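Local coordinates for SLT domain-containing protein (Bdellovibrio bacteriovorus HD100, PDB 6TAB), which probably cleaves peptidoglycan as a lysozyme of altered substrate specificity, helping the periplasmic predator to leave its prey cell, at residues K88-H93 against Q195-G200; D211-G216 against A221-A226. One frame throughout, in Å; residues are numbered along the deposited sequence.

Helix 193-211 joins the two contacts. Its first turns supply Q195-G200 to contact 1, where they meet the helix 87-101, far away in sequence; its last residue, D211, opens contact 2, where the chain turns out of the helix and into the small hairpin 217-222. Contact 1 therefore closes a long excursion of the chain, and contact 2 a short local one that follows it. The two lie on opposite sides of the chain's centre, with their own centres 22 Å apart and their nearest atoms about 8 Å apart, so neither touches the other. One joins helix to helix through side chains; the other combines backbone hydrogen bonds, glycines and the side chains of D211 and K223.

Contact 1. Residues K88-H93 against Q195-G200; sequences KAWSTH and QNLSCG
L197 lays its CD1 methyl against W90, meeting the CB of the tryptophan at 4.2 Å where helices 87-101 and 193-211 cross in this lysozyme-like, largely helical SLT fold. The helix 87-101 comes from a part of the chain about a hundred residues earlier than the helix 193-211. The CA atoms of W90 and L197 are 8.3 Å apart, and side chains rather than backbone make the contact. Leucine suits the task because CB points at the partner helix and CD1 reaches W90, while the side chain also touches V94. The indole of W90, with L197 CD1 oblique to it, also touches P193 and L194 of the same partner helix and V84 and L169 in loops, and packs edge-to-face with W80. A flat, large ring can thus join the helix to several neighbours at once, while K88 and S91 on other sides of the same helix are tied to E81.

One turn further on, H93 gives the interface a polar end. Its CG is anti to the backbone N (chi1 173°), which throws the imidazole straight across to the second helix, and S198 OG meets it at the ring edge, near the ring plane. The hydrogen bond between H93 NE2 and S198 OG is short, 2.8 Å, but bent, at 144°. Serine suits the place because its short side chain holds OG near its own helix, within a weak hydrogen bond of L194 O, while also reaching H93 NE2. The hydroxyl is not centred on the ring nitrogen: S198 OG lies 3.4 Å from H93 CE1 but 4.0 Å from H93 CD2.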
# COMPACT_ATOMS: atom_id res chain seq x y z
N LYS A 88 -12.20 -3.94 -11.31
CA LYS A 88 -12.00 -5.41 -11.30
C LYS A 88 -10.66 -5.80 -11.96
O LYS A 88 -9.95 -6.69 -11.45
CB LYS A 88 -13.22 -6.11 -11.92
CG LYS A 88 -14.46 -6.08 -11.04
CD LYS A 88 -15.66 -6.74 -11.63
CE LYS A 88 -16.90 -6.56 -10.76
NZ LYS A 88 -16.67 -7.08 -9.40
N ALA A 89 -10.28 -5.11 -13.05
CA ALA A 89 -8.98 -5.37 -13.69
C ALA A 89 -7.82 -4.96 -12.76
O ALA A 89 -6.75 -5.61 -12.77
CB ALA A 89 -8.89 -4.66 -15.03
N TRP A 90 -7.98 -3.87 -11.98
CA TRP A 90 -6.94 -3.51 -10.98
C TRP A 90 -6.74 -4.67 -9.99
O TRP A 90 -5.60 -5.03 -9.65
CB TRP A 90 -7.29 -2.20 -10.25
CG TRP A 90 -7.31 -0.94 -11.08
CD1 TRP A 90 -7.14 -0.82 -12.44
CD2 TRP A 90 -7.54 0.39 -10.59
NE1 TRP A 90 -7.23 0.50 -12.82
CE2 TRP A 90 -7.49 1.26 -11.70
CE3 TRP A 90 -7.78 0.94 -9.32
CZ2 TRP A 90 -7.69 2.64 -11.57
CZ3 TRP A 90 -7.97 2.30 -9.20
CH2 TRP A 90 -7.94 3.14 -10.31
N SER A 91 -7.86 -5.23 -9.47
CA SER A 91 -7.79 -6.38 -8.53
C SER A 91 -7.03 -7.57 -9.16
O SER A 91 -6.13 -8.15 -8.55
CB SER A 91 -9.17 -6.80 -8.07
OG SER A 91 -9.77 -5.76 -7.31
N THR A 92 -7.42 -7.95 -10.37
CA THR A 92 -6.80 -9.08 -11.10
C THR A 92 -5.27 -8.86 -11.22
O THR A 92 -4.46 -9.78 -10.96
CB THR A 92 -7.48 -9.29 -12.45
OG1 THR A 92 -8.86 -9.58 -12.22
CG2 THR A 92 -6.86 -10.43 -13.25
N HIS A 93 -4.87 -7.64 -11.59
CA HIS A 93 -3.44 -7.28 -11.68
C HIS A 93 -2.73 -7.44 -10.32
O HIS A 93 -1.63 -8.02 -10.24
CB HIS A 93 -3.28 -5.85 -12.24
CG HIS A 93 -1.87 -5.37 -12.20
ND1 HIS A 93 -0.94 -5.80 -13.11
CD2 HIS A 93 -1.21 -4.55 -11.34
CE1 HIS A 93 0.26 -5.27 -12.78
NE2 HIS A 93 0.12 -4.53 -11.67
N GLN A 195 1.18 0.11 -13.04
CA GLN A 195 2.60 0.30 -12.63
C GLN A 195 2.69 0.89 -11.22
O GLN A 195 3.57 0.52 -10.42
CB GLN A 195 3.35 1.19 -13.63
CG GLN A 195 3.53 0.58 -15.02
CD GLN A 195 4.42 1.43 -15.90
OE1 GLN A 195 5.61 1.64 -15.61
NE2 GLN A 195 3.86 1.96 -16.98
N ASN A 196 1.79 1.82 -10.90
CA ASN A 196 1.75 2.45 -9.58
C ASN A 196 1.48 1.40 -8.49
O ASN A 196 2.18 1.37 -7.43
CB ASN A 196 0.76 3.62 -9.60
CG ASN A 196 0.88 4.59 -8.44
OD1 ASN A 196 0.39 4.29 -7.34
ND2 ASN A 196 1.50 5.74 -8.68
N LEU A 197 0.45 0.56 -8.69
CA LEU A 197 0.10 -0.47 -7.70
C LEU A 197 1.25 -1.50 -7.55
O LEU A 197 1.55 -1.94 -6.41
CB LEU A 197 -1.23 -1.14 -8.07
CG LEU A 197 -2.46 -0.25 -7.92
CD1 LEU A 197 -3.67 -0.91 -8.59
CD2 LEU A 197 -2.76 0.10 -6.47
N SER A 198 1.89 -1.90 -8.65
CA SER A 198 3.04 -2.83 -8.58
C SER A 198 4.19 -2.22 -7.75
O SER A 198 4.83 -2.94 -6.93
CB SER A 198 3.54 -3.26 -9.94
OG SER A 198 2.65 -4.20 -10.54
N CYS A 199 4.46 -0.92 -7.93
CA CYS A 199 5.48 -0.24 -7.10
C CYS A 199 5.10 -0.25 -5.62
O CYS A 199 5.97 -0.53 -4.74
CB CYS A 199 5.73 1.19 -7.60
SG CYS A 199 7.22 1.96 -6.88
N GLY A 200 3.82 -0.01 -5.29
CA GLY A 200 3.40 -0.11 -3.89
C GLY A 200 3.69 -1.48 -3.27
O GLY A 200 4.11 -1.57 -2.11

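Contact 2. Residues D211-G216 against A221-A226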
# COMPACT_ATOMS: atom_id res chain seq x y z
N ASP A 211 11.12 -5.38 8.68
CA ASP A 211 10.79 -4.86 10.02
C ASP A 211 9.91 -5.86 10.82
O ASP A 211 9.75 -5.70 12.05
CB ASP A 211 10.12 -3.48 9.90
CG ASP A 211 11.02 -2.36 9.40
OD1 ASP A 211 12.30 -2.49 9.53
OD2 ASP A 211 10.45 -1.33 8.89
N GLY A 212 9.22 -6.77 10.13
CA GLY A 212 8.36 -7.76 10.77
C GLY A 212 7.03 -7.22 11.29
O GLY A 212 6.45 -7.83 12.21
N ARG A 213 6.54 -6.11 10.71
CA ARG A 213 5.30 -5.46 11.18
C ARG A 213 4.76 -4.57 10.06
O ARG A 213 5.51 -4.16 9.15
CB ARG A 213 5.53 -4.72 12.50
CG ARG A 213 6.57 -3.63 12.43
CD ARG A 213 6.96 -3.05 13.81
NE ARG A 213 5.83 -2.38 14.42
CZ ARG A 213 5.32 -2.57 15.62
NH1 ARG A 213 5.94 -3.32 16.51
NH2 ARG A 213 4.18 -1.96 15.94
N ILE A 214 3.45 -4.29 10.15
CA ILE A 214 2.74 -3.49 9.13
C ILE A 214 3.04 -1.99 9.23
O ILE A 214 3.23 -1.32 8.19
CB ILE A 214 1.23 -3.77 9.19
CG1 ILE A 214 0.94 -5.24 8.83
CG2 ILE A 214 0.42 -2.80 8.33
CD1 ILE A 214 -0.48 -5.73 9.13
N ALA A 215 3.07 -1.47 10.47
CA ALA A 215 3.26 -0.02 10.69
C ALA A 215 3.82 0.18 12.11
O ALA A 215 4.47 -0.72 12.66
CB ALA A 215 1.95 0.70 10.40
N GLY A 216 3.61 1.37 12.68
CA GLY A 216 4.00 1.73 14.06
C GLY A 216 5.38 2.37 14.15
O GLY A 216 6.17 2.39 13.21
N ALA A 221 11.55 5.38 15.54
CA ALA A 221 11.64 5.18 14.07
C ALA A 221 10.35 4.53 13.51
O ALA A 221 9.91 3.53 14.04
CB ALA A 221 12.85 4.33 13.76
N TRP A 222 9.79 5.07 12.42
CA TRP A 222 8.64 4.47 11.74
C TRP A 222 9.05 3.15 11.06
O TRP A 222 10.18 3.04 10.52
CB TRP A 222 8.01 5.46 10.74
CG TRP A 222 7.38 6.66 11.38
CD1 TRP A 222 7.84 7.95 11.38
CD2 TRP A 222 6.17 6.69 12.15
NE1 TRP A 222 7.00 8.76 12.10
CE2 TRP A 222 5.97 8.01 12.59
CE3 TRP A 222 5.25 5.71 12.53
CZ2 TRP A 222 4.87 8.39 13.37
CZ3 TRP A 222 4.16 6.08 13.29
CH2 TRP A 222 3.99 7.39 13.73
N LYS A 223 8.14 2.17 11.08
CA LYS A 223 8.39 0.80 10.61
C LYS A 223 7.36 0.37 9.55
O LYS A 223 6.25 0.94 9.41
CB LYS A 223 8.34 -0.17 11.79
CG LYS A 223 9.39 0.08 12.86
CD LYS A 223 10.85 -0.08 12.43
CE LYS A 223 11.83 0.19 13.55
NZ LYS A 223 13.23 0.15 13.06
N GLY A 224 7.72 -0.68 8.78
CA GLY A 224 6.81 -1.25 7.78
C GLY A 224 6.38 -0.21 6.75
O GLY A 224 7.17 0.62 6.27
N GLY A 225 5.09 -0.26 6.34
CA GLY A 225 4.57 0.70 5.34
C GLY A 225 4.64 2.14 5.83
O GLY A 225 4.63 3.08 4.98
N ALA A 226 4.66 2.36 7.16
CA ALA A 226 4.78 3.74 7.70
C ALA A 226 6.15 4.35 7.37
O ALA A 226 6.32 5.56 7.50
CB ALA A 226 4.50 3.76 9.19
O HOH W 1 13.50 -2.68 12.05
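K223 CB lies off the oxygen end of the G216 carbonyl, 3.6 Å from G216 O, and beside CD of R213. CG continues past the same R213 CD, and a bend at chi2 (-63°) turns the chain so that CD comes 3.8 Å from CG of D211, the two side chains crossing at about a right angle. Beyond it NZ remains 4.5 Å from D211 OD1, too far for a salt bridge. A water joins them instead, accepting from K223 NZ at 3.0 Å and donating to D211 OD1, which also pairs with R227. Long and flexible, lysine can make apolar contacts along its stem while its charge stays at the water. The backbone of K223 belongs to the base of a beta hairpin, strands 217-218 and 221-222, where K223 N donates to G216 O at 2.9 Å. Next to it D211 OD2 takes G224 N at 2.8 Å on its anti lone pair. G224 lacks the CB that would collide with R213 O and I214 O, and G225 N donates to I214 O at 2.8 Å. The bend at chi3 of R213 aims NE at A215 O, 2.8 Å away and in the guanidinium plane.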